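PDB 3QP9: type I polyketide synthase PikAII from Streptomyces venezuelae, which probably epimerises the alpha-methyl-bearing carbon of polyketide intermediates through a C2-type ketoreductase region, rather than reducing their beta-keto group. Local coordinates for residues R231-A236 with V491-F496; S401-I406 with T487-D492. All blocks are in the same frame, centred on the assembly; numbering follows the deposited sequence.

Contact 1. Residues R231-A236 with V491-F496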
loop_
_atom_site.group_PDB
_atom_site.type_symbol
_atom_site.label_atom_id
_atom_site.label_comp_id
_atom_site.label_asym_id
_atom_site.label_seq_id
_atom_site.Cartn_x
_atom_site.Cartn_y
_atom_site.Cartn_z
ATOM N N ARG A 231 14.542 -1.191 0.261
ATOM C CA ARG A 231 13.585 -0.106 0.003
ATOM C C ARG A 231 14.017 1.269 0.524
ATOM O O ARG A 231 14.455 1.434 1.720
ATOM C CB ARG A 231 12.228 -0.497 0.601
ATOM C CG ARG A 231 11.019 0.404 0.134
ATOM C CD ARG A 231 9.705 -0.449 0.347
ATOM N NE ARG A 231 8.507 0.400 0.053
ATOM C CZ ARG A 231 7.940 1.270 0.899
ATOM N NH1 ARG A 231 6.832 1.947 0.506
ATOM N NH2 ARG A 231 8.506 1.597 2.053
ATOM N N ARG A 232 13.882 2.255 -0.329
ATOM C CA ARG A 232 14.354 3.629 -0.006
ATOM C C ARG A 232 13.327 4.628 -0.507
ATOM O O ARG A 232 12.865 4.489 -1.641
ATOM C CB ARG A 232 15.719 3.876 -0.798
ATOM C CG ARG A 232 16.916 3.091 -0.266
ATOM C CD ARG A 232 17.215 3.496 1.245
ATOM N NE ARG A 232 18.481 2.858 1.692
ATOM C CZ ARG A 232 18.535 1.673 2.274
ATOM N NH1 ARG A 232 19.685 1.175 2.680
ATOM N NH2 ARG A 232 17.406 0.990 2.447
ATOM N N LEU A 233 12.980 5.637 0.278
ATOM C CA LEU A 233 12.277 6.829 -0.230
ATOM C C LEU A 233 13.272 7.876 -0.662
ATOM O O LEU A 233 14.122 8.278 0.113
ATOM C CB LEU A 233 11.354 7.364 0.870
ATOM C CG LEU A 233 10.544 8.580 0.405
ATOM C CD1 LEU A 233 9.401 7.920 -0.429
ATOM C CD2 LEU A 233 10.018 9.242 1.697
ATOM N N VAL A 234 13.262 8.247 -1.940
ATOM C CA VAL A 234 14.173 9.233 -2.433
ATOM C C VAL A 234 13.436 10.396 -3.118
ATOM O O VAL A 234 12.264 10.292 -3.528
ATOM C CB VAL A 234 15.220 8.604 -3.471
ATOM C CG1 VAL A 234 16.085 7.451 -2.738
ATOM C CG2 VAL A 234 14.495 8.141 -4.680
ATOM N N ARG A 235 14.133 11.509 -3.338
ATOM C CA ARG A 235 13.510 12.590 -4.132
ATOM C C ARG A 235 13.346 12.173 -5.561
ATOM O O ARG A 235 14.215 11.509 -6.158
ATOM C CB ARG A 235 14.384 13.870 -4.150
ATOM C CG ARG A 235 14.202 14.638 -2.904
ATOM C CD ARG A 235 14.799 16.034 -2.900
ATOM N NE ARG A 235 14.670 16.494 -1.518
ATOM C CZ ARG A 235 13.576 17.022 -0.991
ATOM N NH1 ARG A 235 13.561 17.377 0.315
ATOM N NH2 ARG A 235 12.516 17.209 -1.770
ATOM N N ALA A 236 12.212 12.521 -6.108
ATOM C CA ALA A 236 11.925 12.291 -7.505
ATOM C C ALA A 236 11.831 13.627 -8.238
ATOM O O ALA A 236 10.802 13.951 -8.803
ATOM C CB ALA A 236 10.617 11.505 -7.660
ATOM N N VAL A 491 7.115 17.944 3.473
ATOM C CA VAL A 491 7.727 17.349 4.635
ATOM C C VAL A 491 8.943 18.218 5.048
ATOM O O VAL A 491 9.795 18.548 4.206
ATOM C CB VAL A 491 8.209 15.890 4.333
ATOM C CG1 VAL A 491 8.555 15.198 5.680
ATOM C CG2 VAL A 491 7.139 15.043 3.606
ATOM N N ASP A 492 8.971 18.675 6.302
ATOM C CA ASP A 492 10.202 19.181 6.924
ATOM C C ASP A 492 10.901 17.951 7.526
ATOM O O ASP A 492 10.574 17.525 8.621
ATOM C CB ASP A 492 9.861 20.212 8.024
ATOM C CG ASP A 492 11.072 20.645 8.856
ATOM O OD1 ASP A 492 12.276 20.373 8.560
ATOM O OD2 ASP A 492 10.795 21.257 9.895
ATOM N N TRP A 493 11.881 17.426 6.794
ATOM C CA TRP A 493 12.617 16.235 7.200
ATOM C C TRP A 493 13.394 16.371 8.516
ATOM O O TRP A 493 13.598 15.396 9.194
ATOM C CB TRP A 493 13.544 15.765 6.028
ATOM C CG TRP A 493 12.712 15.369 4.830
ATOM C CD1 TRP A 493 12.546 16.046 3.661
ATOM C CD2 TRP A 493 11.872 14.215 4.747
ATOM N NE1 TRP A 493 11.703 15.369 2.830
ATOM C CE2 TRP A 493 11.260 14.240 3.472
ATOM C CE3 TRP A 493 11.633 13.115 5.612
ATOM C CZ2 TRP A 493 10.358 13.243 3.049
ATOM C CZ3 TRP A 493 10.729 12.101 5.178
ATOM C CH2 TRP A 493 10.141 12.166 3.911
ATOM N N SER A 494 13.823 17.598 8.852
ATOM C CA SER A 494 14.523 17.833 10.100
ATOM C C SER A 494 13.592 17.506 11.330
ATOM O O SER A 494 14.098 17.145 12.407
ATOM C CB SER A 494 15.140 19.250 10.093
ATOM O OG SER A 494 14.149 20.279 10.229
ATOM N N SER A 495 12.256 17.576 11.156
ATOM C CA SER A 495 11.303 17.170 12.212
ATOM C C SER A 495 10.819 15.775 11.980
ATOM O O SER A 495 10.698 14.995 12.906
ATOM C CB SER A 495 10.101 18.095 12.297
ATOM O OG SER A 495 10.597 19.384 12.636
ATOM N N PHE A 496 10.597 15.436 10.711
ATOM C CA PHE A 496 10.048 14.135 10.418
ATOM C C PHE A 496 10.961 12.949 10.707
ATOM O O PHE A 496 10.509 11.968 11.260
ATOM C CB PHE A 496 9.518 14.081 8.972
ATOM C CG PHE A 496 8.729 12.794 8.663
ATOM C CD1 PHE A 496 7.339 12.782 8.683
ATOM C CD2 PHE A 496 9.429 11.596 8.355
ATOM C CE1 PHE A 496 6.656 11.559 8.422
ATOM C CE2 PHE A 496 8.800 10.380 8.102
ATOM C CZ PHE A 496 7.390 10.345 8.093
HETATM O O HOH W 1 11.275 18.745 1.852
#
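Leu233 reaches Trp493 because its CG stands opposite its own backbone N (chi1 -178°), while the indole leaves its backbone with CG opposite the carbonyl carbon (chi1 -63°). The two side chains cross at about a right angle, and Leu233 CD2 comes to 3.7 Å from Trp493 CH2, at the benzene end of the indole. At the pyrrole end Arg235 arrives with its chain stretched out from CG to NE, and its NH1 lies at the edge of the indole, near the ring plane, 3.7 Å from Trp493 NE1. Guanidinium and indole planes stand 83° apart. Both nitrogens are donors and cannot bond each other: Trp493 NE1 bonds Tyr30 OH and Arg235 NH1 a water, while Arg235 NE forms a salt bridge with Glu514. That water, in the guanidinium plane, links the segments, 3.1 Å from Arg235 NH1 and 2.8 Å from Val491 O. Tryptophan suits this place: its carbon end packs on leucine while its one N-H serves a polar partner. Val491 CG1 sits 3.4 Å above the centre of one indole face, a short aliphatic cover from the residue two positions earlier. Between them Asp492 N-caps helix 493-501, accepting weakly from Ser494 N. Strand 227-235, hydrogen-bonded to strand 29-36, thus meets the first turn of that helix, with Tyr30 edge-to-face against Trp493 and helix 513-516 touching the indole through Glu514 and Ala515.

Contact 2. Residues S401-I406 with T487-D492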
loop_
_atom_site.group_PDB
_atom_site.type_symbol
_atom_site.label_atom_id
_atom_site.label_comp_id
_atom_site.label_asym_id
_atom_site.label_seq_id
_atom_site.Cartn_x
_atom_site.Cartn_y
_atom_site.Cartn_z
ATOM N N SER A 401 -3.823 7.510 -3.238
ATOM C CA SER A 401 -3.329 6.730 -2.149
ATOM C C SER A 401 -2.790 7.707 -1.092
ATOM O O SER A 401 -3.129 8.911 -1.081
ATOM C CB SER A 401 -2.250 5.785 -2.724
ATOM O OG SER A 401 -1.481 5.068 -1.762
ATOM N N SER A 402 -1.913 7.231 -0.228
ATOM C CA SER A 402 -1.573 7.991 0.990
ATOM C C SER A 402 -0.157 7.657 1.413
ATOM O O SER A 402 0.268 6.523 1.270
ATOM C CB SER A 402 -2.539 7.598 2.102
ATOM O OG SER A 402 -1.994 7.888 3.365
ATOM N N VAL A 403 0.533 8.633 1.977
ATOM C CA VAL A 403 1.810 8.389 2.598
ATOM C C VAL A 403 1.749 7.249 3.695
ATOM O O VAL A 403 2.806 6.760 4.089
ATOM C CB VAL A 403 2.458 9.685 3.191
ATOM C CG1 VAL A 403 2.759 10.759 2.085
ATOM C CG2 VAL A 403 1.568 10.341 4.326
ATOM N N ALA A 404 0.548 6.829 4.132
ATOM C CA ALA A 404 0.411 5.717 5.155
ATOM C C ALA A 404 0.886 4.420 4.481
ATOM O O ALA A 404 1.518 3.576 5.116
ATOM C CB ALA A 404 -1.037 5.565 5.633
ATOM N N ALA A 405 0.734 4.354 3.169
ATOM C CA ALA A 405 1.176 3.199 2.450
ATOM C C ALA A 405 2.655 3.246 2.041
ATOM O O ALA A 405 3.212 2.236 1.546
ATOM C CB ALA A 405 0.277 3.035 1.170
ATOM N N ILE A 406 3.261 4.417 2.150
ATOM C CA ILE A 406 4.647 4.633 1.696
ATOM C C ILE A 406 5.621 4.402 2.861
ATOM O O ILE A 406 6.460 3.508 2.808
ATOM C CB ILE A 406 4.820 6.031 1.195
ATOM C CG1 ILE A 406 3.922 6.236 -0.074
ATOM C CG2 ILE A 406 6.343 6.292 0.823
ATOM C CD1 ILE A 406 4.164 5.245 -1.255
ATOM N N THR A 487 5.077 9.928 -4.788
ATOM C CA THR A 487 4.560 10.446 -3.488
ATOM C C THR A 487 4.599 12.000 -3.545
ATOM O O THR A 487 5.620 12.573 -3.837
ATOM C CB THR A 487 5.448 10.001 -2.347
ATOM O OG1 THR A 487 5.343 8.607 -2.287
ATOM C CG2 THR A 487 5.047 10.625 -0.960
ATOM N N ILE A 488 3.505 12.661 -3.148
ATOM C CA ILE A 488 3.507 14.107 -3.135
ATOM C C ILE A 488 3.251 14.475 -1.670
ATOM O O ILE A 488 2.180 14.254 -1.169
ATOM C CB ILE A 488 2.417 14.610 -3.991
ATOM C CG1 ILE A 488 2.697 14.094 -5.431
ATOM C CG2 ILE A 488 2.456 16.238 -4.007
ATOM C CD1 ILE A 488 1.717 14.629 -6.423
ATOM N N ALA A 489 4.217 15.115 -1.047
ATOM C CA ALA A 489 4.097 15.436 0.358
ATOM C C ALA A 489 5.010 16.640 0.714
ATOM O O ALA A 489 6.067 16.827 0.097
ATOM C CB ALA A 489 4.448 14.168 1.171
ATOM N N ASP A 490 4.550 17.509 1.618
ATOM C CA ASP A 490 5.300 18.679 2.032
ATOM C C ASP A 490 5.822 18.294 3.404
ATOM O O ASP A 490 5.050 18.299 4.374
ATOM C CB ASP A 490 4.344 19.920 2.104
ATOM C CG ASP A 490 5.098 21.208 2.461
ATOM O OD1 ASP A 490 6.296 21.110 2.812
ATOM O OD2 ASP A 490 4.532 22.318 2.376
ATOM N N VAL A 491 7.115 17.944 3.473
ATOM C CA VAL A 491 7.727 17.349 4.635
ATOM C C VAL A 491 8.943 18.218 5.048
ATOM O O VAL A 491 9.795 18.548 4.206
ATOM C CB VAL A 491 8.209 15.890 4.333
ATOM C CG1 VAL A 491 8.555 15.198 5.680
ATOM C CG2 VAL A 491 7.139 15.043 3.606
ATOM N N ASP A 492 8.971 18.675 6.302
ATOM C CA ASP A 492 10.202 19.181 6.924
ATOM C C ASP A 492 10.901 17.951 7.526
ATOM O O ASP A 492 10.574 17.525 8.621
ATOM C CB ASP A 492 9.861 20.212 8.024
ATOM C CG ASP A 492 11.072 20.645 8.856
ATOM O OD1 ASP A 492 12.276 20.373 8.560
ATOM O OD2 ASP A 492 10.795 21.257 9.895
#
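Thr487 packs against both Val403 and Ile406, giving each a different branch. Its methyl CG2 lies 3.8 Å from Val403 CG1, the two side chains crossing at about a right angle. Its hydroxyl oxygen OG1 lies against aliphatic carbon, 3.5 Å from Ile406 CG1 and 3.7 Å from Ile406 CD1, as the two side chains slide past each other in opposite directions. Thr487 chi1 (-65°) makes this division, setting OG1 opposite the carbonyl carbon and CG2 opposite the backbone N. Ala489 adds its methyl, with CB 3.9 Å from Val403 CG1, so that one valine branch meets two methyl groups at once. These four residues are buried; threonine suits its place because its two branches face different neighbours, and alanine because a single methyl is enough to reach the valine. Beyond Ala489 the fit ends: Asp490, Val491 and Asp492 carry the chain away from 401-406, and Asp492 reaches solvent, where an acidic helix cap is at home.

Strand 435-441 runs between the two strands concerned and pairs with both, through Ser401 and Val403 on one side and Ile488 on the other. The turn carrying Val403 and Ile406 has its own polar fastening, an ST turn in which Ser402 OG accepts from Ala404 N at 2.9 Å, nearly straight at 169°. The division of labour implies that directed hydrogen bonds shape the turn from within, whereas the approach to 487-489 rests on van der Waals fit, including a hydroxyl oxygen laid against isoleucine carbons, and not on charge.

Contacts 1 and 2 have centres about 9 Å apart and end on the same piece of chain, sharing Val491 and Asp492 where strand 485-488 passes toward helix 493-501. They also touch directly: Arg231 NH1 lies 2.8 Å from Ile406 O, a probable hydrogen bond, and Leu233 CD1 packs 3.7 Å from Ile406 CG2. Strand 227-235 of contact 1 is thereby tied to the turn after strand 396-402 in contact 2. In the short-chain reductase family the active site lies near the end of that strand and the helix that follows, so contact 2 is probably the nearer of the two, whereas contact 1 reaches outward to the C-terminal helices.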